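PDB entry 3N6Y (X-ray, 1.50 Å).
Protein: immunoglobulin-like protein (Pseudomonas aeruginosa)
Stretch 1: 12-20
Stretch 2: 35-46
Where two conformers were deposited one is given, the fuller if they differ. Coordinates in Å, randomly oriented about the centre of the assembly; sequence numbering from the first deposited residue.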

# COMPACT_ATOMS: atom_id res chain seq x y z
N ILE A 12 10.98 1.36 -6.19
CA ILE A 12 9.83 0.91 -5.42
C ILE A 12 9.87 -0.62 -5.32
O ILE A 12 9.98 -1.31 -6.32
CB ILE A 12 8.51 1.37 -6.06
CG1 ILE A 12 8.40 2.92 -5.99
CG2 ILE A 12 7.36 0.74 -5.34
CD1 ILE A 12 7.83 3.51 -7.27
N GLU A 13 9.80 -1.17 -4.13
CA GLU A 13 9.69 -2.62 -4.01
C GLU A 13 8.22 -2.96 -4.13
O GLU A 13 7.38 -2.23 -3.60
CB GLU A 13 10.19 -3.10 -2.65
CG GLU A 13 11.63 -2.70 -2.34
CD GLU A 13 12.02 -3.03 -0.90
OE1 GLU A 13 12.33 -4.21 -0.65
OE2 GLU A 13 11.98 -2.11 -0.04
N TYR A 14 7.90 -4.08 -4.74
CA TYR A 14 6.50 -4.49 -4.80
C TYR A 14 6.38 -6.00 -4.84
O TYR A 14 7.25 -6.69 -5.41
CB TYR A 14 5.80 -3.87 -6.01
CG TYR A 14 6.30 -4.38 -7.29
CD1 TYR A 14 5.75 -5.55 -7.85
CD2 TYR A 14 7.38 -3.77 -7.95
CE1 TYR A 14 6.20 -6.04 -9.03
CE2 TYR A 14 7.85 -4.27 -9.14
CZ TYR A 14 7.27 -5.40 -9.67
OH TYR A 14 7.79 -5.85 -10.86
N GLY A 15 5.27 -6.51 -4.30
CA GLY A 15 5.02 -7.93 -4.26
C GLY A 15 4.42 -8.48 -2.99
O GLY A 15 3.66 -7.78 -2.33
N VAL A 16 4.76 -9.73 -2.68
CA VAL A 16 4.24 -10.46 -1.56
C VAL A 16 5.26 -10.37 -0.41
O VAL A 16 6.45 -10.71 -0.60
CB VAL A 16 3.91 -11.94 -1.92
CG1 VAL A 16 3.55 -12.74 -0.63
CG2 VAL A 16 2.77 -12.02 -2.94
N PHE A 17 4.77 -9.93 0.74
CA PHE A 17 5.56 -9.76 1.98
C PHE A 17 5.71 -11.10 2.64
O PHE A 17 4.74 -11.85 2.79
CB PHE A 17 4.90 -8.80 2.95
CG PHE A 17 5.03 -7.34 2.56
CD1 PHE A 17 4.42 -6.86 1.40
CD2 PHE A 17 5.71 -6.44 3.36
CE1 PHE A 17 4.52 -5.49 1.05
CE2 PHE A 17 5.82 -5.09 3.02
CZ PHE A 17 5.22 -4.62 1.86
N GLU A 18 6.93 -11.43 3.03
CA GLU A 18 7.20 -12.74 3.61
C GLU A 18 7.39 -12.59 5.10
O GLU A 18 8.05 -11.68 5.55
CB GLU A 18 8.44 -13.36 2.97
CG GLU A 18 8.34 -13.56 1.47
CD GLU A 18 9.52 -14.34 0.89
OE1 GLU A 18 10.65 -14.15 1.38
OE2 GLU A 18 9.31 -15.13 -0.05
N SER A 19 6.75 -13.46 5.86
CA SER A 19 6.90 -13.45 7.30
C SER A 19 7.41 -14.81 7.72
O SER A 19 7.23 -15.79 7.00
CB SER A 19 5.57 -13.12 7.98
OG SER A 19 4.58 -14.09 7.68
N ARG A 20 8.04 -14.87 8.89
CA ARG A 20 8.52 -16.14 9.44
C ARG A 20 8.19 -16.27 10.92
O ARG A 20 8.76 -15.58 11.76
CB ARG A 20 10.02 -16.27 9.23
CG ARG A 20 10.46 -16.17 7.75
CD ARG A 20 11.47 -17.25 7.40
NE ARG A 20 12.41 -16.83 6.37
CZ ARG A 20 13.51 -17.50 6.03
NH1 ARG A 20 13.81 -18.65 6.63
NH2 ARG A 20 14.31 -17.01 5.09
N GLU A 35 13.46 -7.28 8.99
CA GLU A 35 12.43 -6.65 8.15
C GLU A 35 11.91 -7.73 7.21
O GLU A 35 12.61 -8.74 6.99
CB GLU A 35 12.98 -5.44 7.37
N GLN A 36 10.70 -7.56 6.68
CA GLN A 36 10.09 -8.57 5.83
C GLN A 36 10.72 -8.47 4.45
O GLN A 36 10.84 -7.37 3.90
CB GLN A 36 8.56 -8.37 5.77
CG GLN A 36 7.81 -8.81 7.04
CD GLN A 36 6.29 -8.71 6.90
OE1 GLN A 36 5.75 -7.63 6.69
NE2 GLN A 36 5.61 -9.84 7.02
N ASN A 37 11.16 -9.61 3.92
CA ASN A 37 11.51 -9.72 2.53
C ASN A 37 10.21 -9.56 1.74
O ASN A 37 9.13 -9.89 2.22
CB ASN A 37 12.16 -11.09 2.24
CG ASN A 37 12.71 -11.21 0.83
OD1 ASN A 37 13.41 -10.32 0.35
ND2 ASN A 37 12.40 -12.32 0.16
N ILE A 38 10.35 -9.00 0.56
CA ILE A 38 9.28 -8.94 -0.45
C ILE A 38 9.67 -9.74 -1.71
O ILE A 38 10.74 -9.49 -2.31
CB ILE A 38 8.94 -7.47 -0.83
CG1 ILE A 38 8.47 -6.67 0.37
CG2 ILE A 38 7.92 -7.42 -2.02
CD1 ILE A 38 8.49 -5.17 0.09
N GLN A 39 8.84 -10.71 -2.08
CA GLN A 39 9.00 -11.49 -3.31
C GLN A 39 8.37 -10.66 -4.42
O GLN A 39 7.17 -10.36 -4.39
CB GLN A 39 8.32 -12.85 -3.19
CG GLN A 39 8.67 -13.86 -4.26
CD GLN A 39 8.18 -15.25 -3.90
OE1 GLN A 39 8.96 -16.20 -3.80
NE2 GLN A 39 6.89 -15.37 -3.65
N GLN A 40 9.19 -10.23 -5.37
CA GLN A 40 8.73 -9.28 -6.37
C GLN A 40 7.79 -9.95 -7.34
O GLN A 40 8.20 -10.86 -8.05
CB GLN A 40 9.91 -8.69 -7.14
CG GLN A 40 9.44 -7.64 -8.15
CD GLN A 40 10.58 -6.88 -8.80
OE1 GLN A 40 11.19 -6.02 -8.18
NE2 GLN A 40 10.80 -7.14 -10.07
N THR A 41 6.54 -9.49 -7.38
CA THR A 41 5.55 -10.04 -8.29
C THR A 41 4.31 -9.14 -8.32
O THR A 41 4.08 -8.42 -7.33
CB THR A 41 5.10 -11.45 -7.83
OG1 THR A 41 4.25 -11.99 -8.86
CG2 THR A 41 4.35 -11.38 -6.52
N THR A 42 3.54 -9.25 -9.41
CA THR A 42 2.19 -8.69 -9.46
C THR A 42 1.11 -9.74 -9.31
O THR A 42 -0.09 -9.40 -9.27
CB THR A 42 1.96 -7.89 -10.76
OG1 THR A 42 2.27 -8.68 -11.93
CG2 THR A 42 2.81 -6.61 -10.68
N GLU A 43 1.53 -10.99 -9.14
CA GLU A 43 0.62 -12.13 -9.05
C GLU A 43 0.54 -12.58 -7.60
O GLU A 43 1.50 -13.03 -7.01
CB GLU A 43 1.08 -13.26 -9.98
CG GLU A 43 1.03 -12.91 -11.44
CD GLU A 43 -0.39 -12.80 -11.98
OE1 GLU A 43 -1.32 -13.45 -11.43
OE2 GLU A 43 -0.59 -12.06 -12.97
N VAL A 44 -0.64 -12.43 -7.03
CA VAL A 44 -0.87 -12.62 -5.61
C VAL A 44 -1.84 -13.77 -5.36
O VAL A 44 -2.95 -13.75 -5.90
CB VAL A 44 -1.41 -11.33 -5.03
CG1 VAL A 44 -1.80 -11.49 -3.55
CG2 VAL A 44 -0.39 -10.18 -5.17
N PRO A 45 -1.47 -14.76 -4.52
CA PRO A 45 -2.42 -15.85 -4.22
C PRO A 45 -3.66 -15.41 -3.46
O PRO A 45 -3.55 -14.66 -2.47
CB PRO A 45 -1.62 -16.81 -3.33
CG PRO A 45 -0.25 -16.37 -3.35
CD PRO A 45 -0.20 -14.93 -3.81
N ALA A 46 -4.81 -15.95 -3.86
CA ALA A 46 -6.09 -15.68 -3.22
C ALA A 46 -6.18 -16.62 -2.03
O ALA A 46 -6.98 -17.58 -2.01
CB ALA A 46 -7.24 -15.90 -4.18
O HOH W 1 10.20 -5.68 -5.27
O HOH W 2 3.48 -11.38 5.76
O HOH W 3 10.90 -12.03 5.38

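Residues 35-46 run antiparallel to residues 12-20, and the two stretches together bury 874 Å² of surface. Glu35, modelled only to CB, makes no contact, so the interface opens at Gln36. Its CA-to-CB bond points toward stretch 1, and the side chain reaches Phe17, Glu18 and Ser19: CG is 3.2 Å from Glu18 O, OE1 is 3.5 Å from Phe17 CD2, and NE2 is 3.4 Å from Ser19 CB. A water joins the same two segments, donating to Phe17 O (3.3 Å) and accepting a weak bond from Gln36 NE2 (2.9 Å).

Asn37 pairs with Glu18 through both backbone and side chain. Glu18 N donates to Asn37 O (2.8 Å), while Asn37 ND2 donates to Glu18 OE1 (2.8 Å) in a nearly linear bond, the amide N-H donating to a carboxylate oxygen, which can only accept. A further water completes the pairing, accepting from Asn37 N (2.8 Å) and donating to Glu18 O (2.9 Å).

Ile38 sits opposite Phe17 in a non-hydrogen-bonded pair, with both side chains on the same face of the sheet. Its CG1 lies 3.9 Å from the centroid of the Phe17 ring, almost on the ring normal, and its CD1 reaches Phe17 CZ at 3.8 Å. The branched chain also spreads along stretch 1, CG2 approaching Tyr14 C at 3.5 Å and CD1 approaching Glu13 CB at 3.8 Å.

Gln39 and Val16 form the hydrogen-bonded pair at the centre of the ladder: Gln39 N donates to Val16 O (2.8 Å) and Val16 N to Gln39 O (3.0 Å). Their side chains share the face that Phe17 and Ile38 do not use.

Beyond this pair, stretch 1 turns a corner at Gly15. A CB there would fall 1.9 Å from Gln39 O, and the backbone angles themselves call for glycine. Without a side chain, Gly15 CA can approach Gln39 O and Thr41 O, each at 3.2 Å, in CA-H...O contacts.

Gln40 lays its aliphatic portion over the Tyr14 ring, CG 3.8 Å from the centroid, and its CA makes a CA-H...O contact with Tyr14 O (3.1 Å). A water accepts from Tyr14 N (2.9 Å) and donates to Gln40 OE1 (3.1 Å).

Thr41 N gives Tyr14 O a weak hydrogen bond (3.5 Å). Thr41 O lies at the edge of the Tyr14 ring, 3.4 Å from CD1, and is buried without a hydrogen-bonding partner. Within stretch 2, Thr41 OG1 accepts from Glu43 N (2.9 Å), a bond that spans Thr42. Finally, Val16 CG2 meets Val44 CG2 (4.3 Å) and Pro45 CD (4.2 Å), forming a second, looser apolar contact on the face that Val16 shares with Gln39, while Ala46 lies out of reach.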